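Local coordinates for protein 3-polyprenyl-4-hydroxybenzoate decarboxylase and related decarboxylases (Pelotomaculum thermopropionicum, PDB 6H6X) that carries prenylated FMN and manganese and, as a UbiD-family enzyme, probably interconverts aromatic carboxylic acids and their decarboxylated products, at residues B[43-48]-B[53-58]; B[158-163]-B[248-253]. The protein carries 8 engineered substitutions. All coordinates share one frame; numbering follows the deposited sequence.

Contact 1: residues B[43-48]-B[53-58]; sequences SLLFER and AVPVVT
Leu44 faces Thr58 and Phe46 faces Val56 as hydrogen-bonded pairs of an antiparallel beta hairpin, with Leu45 and Val57 as the non-hydrogen-bonded pair between them. Four backbone bonds join the strands, from Phe46 N to Val56 O (2.8 Å) to the longest, Val56 N to Phe46 O (3.3 Å). Thr58 O takes a second donor: Leu44 N reaches it at 3.1 Å, and Ser43 OG at 2.9 Å from the other face of the carbonyl plane. With OG trans to the backbone N (chi1 179°), the Ser43 hydroxyl reaches that oxygen and lies beside Val57 CG2.

Apolar contacts follow the two faces. On one, Leu45 and Pro55 lie side by side, CD1 to CB 3.8 Å, and the same methyl brushes Val57 CB. On the other, Phe46 turns a ring edge to Thr58, CE2 to CG2 4.0 Å, and Val56 O also lies at the ring edge; the Thr58 hydroxyl bonds to Thr288 O.

Strand 18-21 bonds along the outer edge of 43-46, and Arg20 pairs with Glu47. Helix 30-38 packs on the Phe46 and Val56 face, helix 5-14 meets Ser43 and Val57, and Leu443 of the second subunit rests on Leu44.

Contact 2: residues B[158-163]-B[248-253]; sequences PDRLGI and PGVREV
Arg160 lays the edge of its guanidinium against the carboxylate of Glu252, the two side chains crossing at about a right angle. The grip is side-on: NE and NH2 each take one oxygen. Arg160 NE reaches Glu252 OE1 at 3.2 Å in an almost straight bond, with the oxygen practically in the guanidinium plane and approached on its syn side. Arg160 NH2 to Glu252 OE2 is shorter, 2.9 Å, but more bent; here the nitrogen sits well above the carboxylate plane. The difference fits the twist between the groups, whose planes lie 33° apart, so this salt bridge is two-pronged but not flat.

An extended chain from CG to NE carries the arginine over to its partner. With CG anti to the carbonyl carbon (chi1 -68°) and the chain extended beyond it, Glu252 brings its carboxylate to the guanidinium edge. Val250 CG1 adds an apolar touch, 4.0 Å from Arg160 NH2.

Next door, Arg251 turns to other work. Its NH1 bonds back to Val250 O at 2.8 Å, while NH2 forms a salt bridge with Glu178 on helix 169-179. Arg160, Val250 and Glu252 all touch Val272 of strand 264-280, the strand with which both 160-163 and 252-258 pair in the antiparallel sheet.

Replacing Arg160 with an alanine would probably leave the Glu252 carboxylate without its mate across this contact and set it free to turn.

The three touching residues are partly exposed, which makes this a surface ion pair: mutual neutralisation of the charges is likely, and the direct link between the segments is made by side chains alone, while each strand is held by its own pairing with 264-280.

Overall arrangement
From the N terminus, the chain first closes contact 1, a tight hairpin with just four residues between its segments, in the N-terminal domain of the UbiD family. Contact 2 opens only afterwards, in the Rift-related, FMN-binding-type domain, and closes a much longer loop of 84 residues that includes helices 169-179, 194-199 and 210-217. The two are in series, neither enclosing nor crossing the other. Their centres are 28 Å apart, and about 14 Å separates their nearest atoms. Contact 1 joins the two middle strands of a small mixed sheet; contact 2 joins two strands that both pair with strand 264-280 of the large antiparallel sheet. Both lie away from the metal sites and the prenylated FMN pocket.

Contact 1: residues B[43-48]-B[53-58]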
# COMPACT_ATOMS: atom_id res chain seq x y z
N SER B 43 10.89 -14.68 11.13
CA SER B 43 11.72 -14.54 12.30
C SER B 43 13.12 -14.95 11.94
O SER B 43 13.30 -15.88 11.15
CB SER B 43 11.21 -15.45 13.42
OG SER B 43 12.04 -15.32 14.56
N LEU B 44 14.11 -14.29 12.54
CA LEU B 44 15.48 -14.63 12.35
C LEU B 44 16.15 -14.99 13.68
O LEU B 44 16.07 -14.23 14.67
CB LEU B 44 16.24 -13.47 11.73
CG LEU B 44 15.90 -13.00 10.35
CD1 LEU B 44 16.73 -11.75 10.05
CD2 LEU B 44 16.20 -14.08 9.34
N LEU B 45 16.84 -16.13 13.66
CA LEU B 45 17.64 -16.59 14.77
C LEU B 45 19.12 -16.48 14.41
O LEU B 45 19.61 -17.20 13.56
CB LEU B 45 17.23 -18.04 15.09
CG LEU B 45 18.03 -18.80 16.13
CD1 LEU B 45 18.16 -18.12 17.46
CD2 LEU B 45 17.32 -20.14 16.34
N PHE B 46 19.83 -15.55 15.05
CA PHE B 46 21.23 -15.32 14.81
C PHE B 46 22.12 -16.23 15.67
O PHE B 46 22.39 -15.90 16.86
CB PHE B 46 21.57 -13.86 15.08
CG PHE B 46 20.87 -12.89 14.15
CD1 PHE B 46 21.39 -12.58 12.90
CD2 PHE B 46 19.68 -12.26 14.54
CE1 PHE B 46 20.75 -11.68 12.05
CE2 PHE B 46 19.05 -11.35 13.70
CZ PHE B 46 19.58 -11.05 12.45
N GLU B 47 22.60 -17.32 15.06
CA GLU B 47 23.35 -18.38 15.77
C GLU B 47 24.74 -18.00 16.18
O GLU B 47 25.29 -18.65 17.06
CB GLU B 47 23.39 -19.68 14.99
CG GLU B 47 22.01 -20.24 14.65
CD GLU B 47 22.01 -21.74 14.32
OE1 GLU B 47 22.60 -22.14 13.29
OE2 GLU B 47 21.35 -22.51 15.07
N ARG B 48 25.31 -16.95 15.60
CA ARG B 48 26.64 -16.49 15.96
C ARG B 48 26.68 -14.98 16.01
O ARG B 48 26.63 -14.32 14.97
CB ARG B 48 27.69 -17.01 14.96
N ALA B 53 28.40 -16.50 23.10
CA ALA B 53 27.84 -17.83 22.80
C ALA B 53 26.31 -17.78 22.66
O ALA B 53 25.70 -18.67 22.06
CB ALA B 53 28.24 -18.83 23.89
N VAL B 54 25.69 -16.73 23.20
CA VAL B 54 24.21 -16.64 23.21
C VAL B 54 23.66 -16.17 21.85
O VAL B 54 24.05 -15.12 21.38
CB VAL B 54 23.78 -15.68 24.34
CG1 VAL B 54 22.26 -15.40 24.29
CG2 VAL B 54 24.22 -16.23 25.70
N PRO B 55 22.74 -16.93 21.22
CA PRO B 55 22.06 -16.44 20.04
C PRO B 55 20.98 -15.38 20.32
O PRO B 55 20.61 -15.19 21.48
CB PRO B 55 21.41 -17.69 19.45
CG PRO B 55 21.24 -18.59 20.56
CD PRO B 55 22.26 -18.26 21.61
N VAL B 56 20.55 -14.67 19.26
CA VAL B 56 19.57 -13.59 19.34
C VAL B 56 18.45 -13.94 18.41
O VAL B 56 18.70 -14.36 17.29
CB VAL B 56 20.17 -12.25 18.98
CG1 VAL B 56 19.09 -11.18 18.83
CG2 VAL B 56 21.16 -11.83 20.05
N VAL B 57 17.20 -13.82 18.87
CA VAL B 57 16.06 -14.05 17.99
C VAL B 57 15.29 -12.71 17.86
O VAL B 57 15.24 -11.90 18.79
CB VAL B 57 15.22 -15.25 18.46
CG1 VAL B 57 14.45 -14.95 19.74
CG2 VAL B 57 14.26 -15.70 17.41
N THR B 58 14.77 -12.45 16.68
CA THR B 58 13.94 -11.27 16.45
C THR B 58 12.78 -11.62 15.52
O THR B 58 12.87 -12.57 14.77
CB THR B 58 14.75 -10.06 15.96
OG1 THR B 58 13.93 -8.87 16.01
CG2 THR B 58 15.28 -10.29 14.57

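Contact 2: residues B[158-163]-B[248-253]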
# COMPACT_ATOMS: atom_id res chain seq x y z
N PRO B 158 27.83 -2.15 34.04
CA PRO B 158 27.76 -3.61 34.25
C PRO B 158 26.47 -4.11 34.94
O PRO B 158 25.98 -5.19 34.62
CB PRO B 158 29.01 -3.93 35.11
CG PRO B 158 29.61 -2.61 35.51
CD PRO B 158 29.09 -1.57 34.56
N ASP B 159 25.94 -3.30 35.85
CA ASP B 159 24.80 -3.65 36.68
C ASP B 159 23.83 -2.47 36.80
O ASP B 159 23.12 -2.33 37.81
CB ASP B 159 25.31 -4.06 38.09
CG ASP B 159 25.89 -2.88 38.91
OD1 ASP B 159 26.31 -1.85 38.32
OD2 ASP B 159 25.90 -2.98 40.15
N ARG B 160 23.78 -1.64 35.77
CA ARG B 160 22.94 -0.45 35.81
C ARG B 160 22.16 -0.29 34.49
O ARG B 160 22.71 -0.52 33.42
CB ARG B 160 23.85 0.74 36.04
CG ARG B 160 23.20 1.87 36.79
CD ARG B 160 24.28 2.88 37.18
NE ARG B 160 23.75 4.03 37.89
CZ ARG B 160 23.49 4.07 39.20
NH1 ARG B 160 23.69 3.00 39.99
NH2 ARG B 160 23.01 5.19 39.74
N LEU B 161 20.90 0.13 34.59
CA LEU B 161 20.08 0.39 33.41
C LEU B 161 19.33 1.68 33.57
O LEU B 161 18.82 1.95 34.64
CB LEU B 161 19.02 -0.71 33.26
CG LEU B 161 19.52 -2.12 33.11
CD1 LEU B 161 18.31 -3.03 33.22
CD2 LEU B 161 20.22 -2.31 31.80
N GLY B 162 19.21 2.45 32.50
CA GLY B 162 18.31 3.63 32.45
C GLY B 162 16.98 3.20 31.87
O GLY B 162 16.90 2.39 30.96
N ILE B 163 15.91 3.77 32.36
CA ILE B 163 14.59 3.30 32.01
C ILE B 163 13.70 4.51 31.71
O ILE B 163 13.66 5.45 32.45
CB ILE B 163 14.00 2.40 33.13
CG1 ILE B 163 12.64 1.85 32.69
CG2 ILE B 163 13.87 3.15 34.44
CD1 ILE B 163 11.97 0.97 33.73
N PRO B 248 15.33 5.23 44.36
CA PRO B 248 14.53 6.44 44.68
C PRO B 248 15.34 7.73 44.45
O PRO B 248 16.52 7.78 44.79
CB PRO B 248 14.18 6.24 46.16
CG PRO B 248 15.30 5.42 46.71
CD PRO B 248 15.87 4.59 45.58
N GLY B 249 14.73 8.73 43.82
CA GLY B 249 15.39 10.02 43.62
C GLY B 249 16.41 10.12 42.49
O GLY B 249 16.52 11.17 41.85
N VAL B 250 17.15 9.05 42.21
CA VAL B 250 18.20 9.13 41.21
C VAL B 250 17.60 9.39 39.82
O VAL B 250 16.55 8.84 39.44
CB VAL B 250 19.07 7.85 41.17
CG1 VAL B 250 20.14 7.97 40.08
CG2 VAL B 250 19.71 7.61 42.52
N ARG B 251 18.28 10.27 39.09
CA ARG B 251 17.97 10.61 37.70
C ARG B 251 19.27 10.69 36.95
O ARG B 251 20.17 11.41 37.36
CB ARG B 251 17.24 11.95 37.61
CG ARG B 251 15.88 11.97 38.27
CD ARG B 251 14.90 11.07 37.51
NE ARG B 251 13.55 11.17 38.05
CZ ARG B 251 13.08 10.49 39.10
NH1 ARG B 251 13.85 9.61 39.74
NH2 ARG B 251 11.84 10.70 39.51
N GLU B 252 19.38 9.90 35.88
CA GLU B 252 20.53 9.94 34.97
C GLU B 252 20.05 10.00 33.55
O GLU B 252 18.91 9.62 33.26
CB GLU B 252 21.44 8.72 35.17
CG GLU B 252 22.13 8.77 36.53
CD GLU B 252 22.95 7.53 36.88
OE1 GLU B 252 23.09 6.59 36.05
OE2 GLU B 252 23.45 7.50 38.02
N VAL B 253 20.91 10.49 32.68
CA VAL B 253 20.51 10.76 31.32
C VAL B 253 20.33 9.44 30.57
O VAL B 253 21.23 8.60 30.47
CB VAL B 253 21.50 11.68 30.57
CG1 VAL B 253 21.04 11.88 29.13
CG2 VAL B 253 21.64 13.04 31.28